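Local coordinates for quinoline 2-oxidoreductase large subunit (Pseudomonas putida, PDB 1T3Q), which carries the molybdenum and pterin cytosine dinucleotide cofactor of a xanthine dehydrogenase-family hydroxylase that probably oxidises quinoline at its 2-position, at residues G640-I645 / I747-A752; G682-I687 / L717-I722. All blocks are in the same frame, centred on the assembly; numbering follows the deposited sequence.

Interaction 1. Residues G640-I645 / I747-A752; sequences GGHAAI and ISAPAA
His642 ND1 meets Ser748 OG at 2.7 Å, and the hydroxyl sits at the edge of the imidazole, close to its plane. The bond is moderately bent (152°), and either atom could supply the proton. On Ser748 the hydroxyl stands anti to the backbone N (chi1 174°), which aims OG at the strand. Over one face of the ring, displaced toward its rim, lies Ala749 N, 3.7 Å above the plane. This is helix-on-sheet packing: helix 744-761 lies on strand 636-649, part of a mixed four-stranded sheet and of the molybdopterin cofactor-binding domain, the local axes 7.2 Å apart and inclined at -31°. Farther along, Ala752 puts CB 3.9 Å from His642 O and 4.0 Å from Ala644 CB, small side chains letting the two backbones come close. An alanine in place of His642 would probably leave a gap over Ala749 N and deprive Ser748 OG of its partner on this strand. In the second shell, Ser748 OG also shares a hydrogen bond with Ser461 OG on the adjoining strand 454-467, while the nearly parallel ring of Phe463 meets the imidazole. Pro750, where the helix is kinked, packs against helices 672-692 and 375-393.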
loop_
_atom_site.group_PDB
_atom_site.type_symbol
_atom_site.label_atom_id
_atom_site.label_comp_id
_atom_site.label_asym_id
_atom_site.label_seq_id
_atom_site.Cartn_x
_atom_site.Cartn_y
_atom_site.Cartn_z
ATOM N N GLY B 640 -14.850 29.337 -27.985
ATOM C CA GLY B 640 -13.962 29.015 -29.079
ATOM C C GLY B 640 -14.740 28.687 -30.328
ATOM O O GLY B 640 -15.937 28.967 -30.426
ATOM N N GLY B 641 -14.054 28.088 -31.290
ATOM C CA GLY B 641 -14.699 27.723 -32.530
ATOM C C GLY B 641 -13.921 26.628 -33.224
ATOM O O GLY B 641 -12.739 26.425 -32.948
ATOM N N HIS B 642 -14.597 25.911 -34.112
ATOM C CA HIS B 642 -13.975 24.841 -34.870
ATOM C C HIS B 642 -14.493 24.893 -36.289
ATOM O O HIS B 642 -15.633 25.288 -36.532
ATOM C CB HIS B 642 -14.320 23.466 -34.287
ATOM C CG HIS B 642 -13.888 23.280 -32.868
ATOM N ND1 HIS B 642 -14.671 23.651 -31.798
ATOM C CD2 HIS B 642 -12.740 22.788 -32.345
ATOM C CE1 HIS B 642 -14.023 23.398 -30.673
ATOM N NE2 HIS B 642 -12.848 22.874 -30.978
ATOM N N ALA B 643 -13.643 24.495 -37.225
ATOM C CA ALA B 643 -14.009 24.439 -38.634
ATOM C C ALA B 643 -13.408 23.149 -39.159
ATOM O O ALA B 643 -12.248 22.834 -38.884
ATOM C CB ALA B 643 -13.448 25.635 -39.393
ATOM N N ALA B 644 -14.209 22.391 -39.896
ATOM C CA ALA B 644 -13.753 21.132 -40.447
ATOM C C ALA B 644 -14.009 21.096 -41.938
ATOM O O ALA B 644 -14.988 21.659 -42.430
ATOM C CB ALA B 644 -14.477 19.968 -39.770
ATOM N N ILE B 645 -13.103 20.449 -42.658
ATOM C CA ILE B 645 -13.249 20.287 -44.091
ATOM C C ILE B 645 -13.311 18.785 -44.318
ATOM O O ILE B 645 -12.438 18.047 -43.864
ATOM C CB ILE B 645 -12.057 20.879 -44.868
ATOM C CG1 ILE B 645 -12.069 22.407 -44.745
ATOM C CG2 ILE B 645 -12.142 20.467 -46.333
ATOM C CD1 ILE B 645 -10.926 23.104 -45.469
ATOM N N ILE B 747 -17.904 19.337 -27.559
ATOM C CA ILE B 747 -19.145 20.095 -27.535
ATOM C C ILE B 747 -19.331 20.665 -28.936
ATOM O O ILE B 747 -20.393 20.543 -29.536
ATOM C CB ILE B 747 -19.079 21.291 -26.549
ATOM C CG1 ILE B 747 -19.070 20.790 -25.104
ATOM C CG2 ILE B 747 -20.251 22.238 -26.791
ATOM C CD1 ILE B 747 -18.853 21.892 -24.091
ATOM N N SER B 748 -18.256 21.249 -29.455
ATOM C CA SER B 748 -18.263 21.930 -30.745
ATOM C C SER B 748 -17.745 21.214 -31.996
ATOM O O SER B 748 -18.347 21.328 -33.059
ATOM C CB SER B 748 -17.519 23.260 -30.576
ATOM O OG SER B 748 -17.357 23.946 -31.803
ATOM N N ALA B 749 -16.634 20.493 -31.897
ATOM C CA ALA B 749 -16.108 19.819 -33.083
ATOM C C ALA B 749 -17.120 18.901 -33.790
ATOM O O ALA B 749 -17.130 18.815 -35.014
ATOM C CB ALA B 749 -14.833 19.042 -32.733
ATOM N N PRO B 750 -17.985 18.203 -33.038
ATOM C CA PRO B 750 -18.925 17.345 -33.766
ATOM C C PRO B 750 -19.811 18.173 -34.696
ATOM O O PRO B 750 -20.156 17.743 -35.797
ATOM C CB PRO B 750 -19.726 16.679 -32.650
ATOM C CG PRO B 750 -18.742 16.639 -31.501
ATOM C CD PRO B 750 -18.114 18.012 -31.582
ATOM N N ALA B 751 -20.183 19.367 -34.241
ATOM C CA ALA B 751 -21.028 20.247 -35.029
ATOM C C ALA B 751 -20.312 20.657 -36.311
ATOM O O ALA B 751 -20.918 20.724 -37.374
ATOM C CB ALA B 751 -21.410 21.482 -34.209
ATOM N N ALA B 752 -19.013 20.921 -36.205
ATOM C CA ALA B 752 -18.221 21.314 -37.368
ATOM C C ALA B 752 -18.228 20.231 -38.443
ATOM O O ALA B 752 -18.336 20.535 -39.632
ATOM C CB ALA B 752 -16.780 21.624 -36.943
#

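Interaction 2. Residues G682-I687 / L717-I722; sequences GIAQAI and LDVPDI
Ile683 and Ile722 reach for each other tip to tip, with Ile683 CD1 3.6 Å from Ile722 CG2. The engagement is mutual: Ile722 CD1 in turn lies 3.8 Å from Ile683 CG2, so each isoleucine uses its end methyl against the branch methyl of the other. One turn on, Ile687 meets Pro720 in the same end-on manner, its CD1 3.9 Å from the ring carbon CD. The branch methyl CG2 of Ile687 lies 4.0 Å from Asp718 O, and CD1 comes just as near to that carbonyl. Val719, next to the Ile687-Pro720 pair, divides its methyls between Ile687 and Ala684. A chi1 of -166° sets CG1 anti to the backbone N, where it lies 4.1 Å from Ile687 CD1; CG2 drops onto the helix, 3.7 Å from Ala684 CB. The small alanine allows the helix and the irregular segment 717-722 to approach closely, and its side chain is about 10 Å from the iron-sulphur cluster. Phe660 of strand 655-665 touches Ile683, Ile687 and Ile722, tying the contact to the sheet. The acids take their polar partners outside the two segments: Asp721 forms salt bridges with Arg130 and Arg134 of the small subunit, and Asp718 OD2 accepts a hydrogen bond from Thr715 N and pairs with Arg186 of the medium subunit. Chiefly methyls and a proline ring touch between the segments, so the fit rests on shape and dispersion, with a hydrogen bond from Arg680, earlier on the helix, to Ile722 O as a polar supplement.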
loop_
_atom_site.group_PDB
_atom_site.type_symbol
_atom_site.label_atom_id
_atom_site.label_comp_id
_atom_site.label_asym_id
_atom_site.label_seq_id
_atom_site.Cartn_x
_atom_site.Cartn_y
_atom_site.Cartn_z
ATOM N N GLY B 682 -10.141 15.672 -28.030
ATOM C CA GLY B 682 -11.573 15.904 -28.152
ATOM C C GLY B 682 -12.010 15.895 -29.606
ATOM O O GLY B 682 -13.078 15.382 -29.938
ATOM N N ILE B 683 -11.187 16.462 -30.482
ATOM C CA ILE B 683 -11.511 16.494 -31.903
ATOM C C ILE B 683 -11.588 15.085 -32.492
ATOM O O ILE B 683 -12.454 14.801 -33.323
ATOM C CB ILE B 683 -10.478 17.342 -32.701
ATOM C CG1 ILE B 683 -10.711 18.832 -32.411
ATOM C CG2 ILE B 683 -10.618 17.063 -34.211
ATOM C CD1 ILE B 683 -9.643 19.767 -32.976
ATOM N N ALA B 684 -10.691 14.201 -32.067
ATOM C CA ALA B 684 -10.708 12.830 -32.570
ATOM C C ALA B 684 -12.009 12.139 -32.145
ATOM O O ALA B 684 -12.661 11.471 -32.949
ATOM C CB ALA B 684 -9.497 12.055 -32.049
ATOM N N GLN B 685 -12.390 12.302 -30.885
ATOM C CA GLN B 685 -13.625 11.686 -30.408
ATOM C C GLN B 685 -14.827 12.248 -31.156
ATOM O O GLN B 685 -15.801 11.532 -31.401
ATOM C CB GLN B 685 -13.783 11.889 -28.895
ATOM C CG GLN B 685 -12.848 11.003 -28.072
ATOM C CD GLN B 685 -12.914 11.288 -26.585
ATOM O OE1 GLN B 685 -12.932 12.441 -26.171
ATOM N NE2 GLN B 685 -12.931 10.233 -25.774
ATOM N N ALA B 686 -14.749 13.526 -31.533
ATOM C CA ALA B 686 -15.817 14.197 -32.275
ATOM C C ALA B 686 -15.970 13.578 -33.661
ATOM O O ALA B 686 -17.081 13.388 -34.155
ATOM C CB ALA B 686 -15.508 15.695 -32.401
ATOM N N ILE B 687 -14.844 13.281 -34.298
ATOM C CA ILE B 687 -14.865 12.659 -35.611
ATOM C C ILE B 687 -15.451 11.256 -35.450
ATOM O O ILE B 687 -16.183 10.765 -36.314
ATOM C CB ILE B 687 -13.438 12.583 -36.189
ATOM C CG1 ILE B 687 -12.994 13.989 -36.600
ATOM C CG2 ILE B 687 -13.388 11.608 -37.365
ATOM C CD1 ILE B 687 -11.496 14.111 -36.885
ATOM N N LEU B 717 -5.681 6.974 -39.158
ATOM C CA LEU B 717 -6.111 7.249 -40.526
ATOM C C LEU B 717 -7.418 8.033 -40.619
ATOM O O LEU B 717 -7.856 8.394 -41.713
ATOM C CB LEU B 717 -6.244 5.933 -41.300
ATOM C CG LEU B 717 -4.953 5.102 -41.386
ATOM C CD1 LEU B 717 -5.236 3.753 -42.031
ATOM C CD2 LEU B 717 -3.909 5.868 -42.176
ATOM N N ASP B 718 -8.032 8.292 -39.474
ATOM C CA ASP B 718 -9.295 9.024 -39.423
ATOM C C ASP B 718 -9.136 10.467 -38.988
ATOM O O ASP B 718 -9.965 11.311 -39.323
ATOM C CB ASP B 718 -10.263 8.338 -38.460
ATOM C CG ASP B 718 -10.658 6.956 -38.918
ATOM O OD1 ASP B 718 -11.251 6.845 -40.010
ATOM O OD2 ASP B 718 -10.375 5.986 -38.190
ATOM N N VAL B 719 -8.078 10.751 -38.236
ATOM C CA VAL B 719 -7.850 12.098 -37.730
ATOM C C VAL B 719 -6.718 12.785 -38.479
ATOM O O VAL B 719 -5.600 12.267 -38.551
ATOM C CB VAL B 719 -7.511 12.065 -36.219
ATOM C CG1 VAL B 719 -7.609 13.469 -35.625
ATOM C CG2 VAL B 719 -8.453 11.106 -35.497
ATOM N N PRO B 720 -6.993 13.969 -39.046
ATOM C CA PRO B 720 -5.976 14.717 -39.791
ATOM C C PRO B 720 -5.103 15.505 -38.833
ATOM O O PRO B 720 -5.320 15.483 -37.619
ATOM C CB PRO B 720 -6.816 15.644 -40.655
ATOM C CG PRO B 720 -7.921 16.030 -39.684
ATOM C CD PRO B 720 -8.284 14.687 -39.054
ATOM N N ASP B 721 -4.096 16.189 -39.366
ATOM C CA ASP B 721 -3.280 17.032 -38.510
ATOM C C ASP B 721 -4.235 18.187 -38.218
ATOM O O ASP B 721 -5.068 18.533 -39.055
ATOM C CB ASP B 721 -2.025 17.513 -39.237
ATOM C CG ASP B 721 -1.023 16.391 -39.449
ATOM O OD1 ASP B 721 -0.713 15.682 -38.468
ATOM O OD2 ASP B 721 -0.544 16.213 -40.587
ATOM N N ILE B 722 -4.117 18.765 -37.031
ATOM C CA ILE B 722 -5.006 19.831 -36.592
ATOM C C ILE B 722 -4.288 21.151 -36.334
ATOM O O ILE B 722 -3.225 21.172 -35.712
ATOM C CB ILE B 722 -5.723 19.375 -35.293
ATOM C CG1 ILE B 722 -6.557 18.127 -35.592
ATOM C CG2 ILE B 722 -6.578 20.501 -34.721
ATOM C CD1 ILE B 722 -6.836 17.261 -34.367
#

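In the fold
Both contacts belong to one layered arrangement, their centres 11 Å apart, in which helices 672-692 and 744-761 lie side by side on the same sheet. They meet directly where Ala749 CB of interaction 1 comes within 3.4 Å of Ala686 CB of interaction 2, with Pro750 alongside, and Phe660 touches side chains from both. Interaction 1 is wholly buried, untouched by other subunits, and combines alanine packing with a buried polar pair. Interaction 2, nested inside the loop that interaction 1 closes, is apolar between its two segments and likewise largely buried, but parts of 717-722 are more accessible, and it lies at the interface with the small and medium subunits, with salt bridges at its margin.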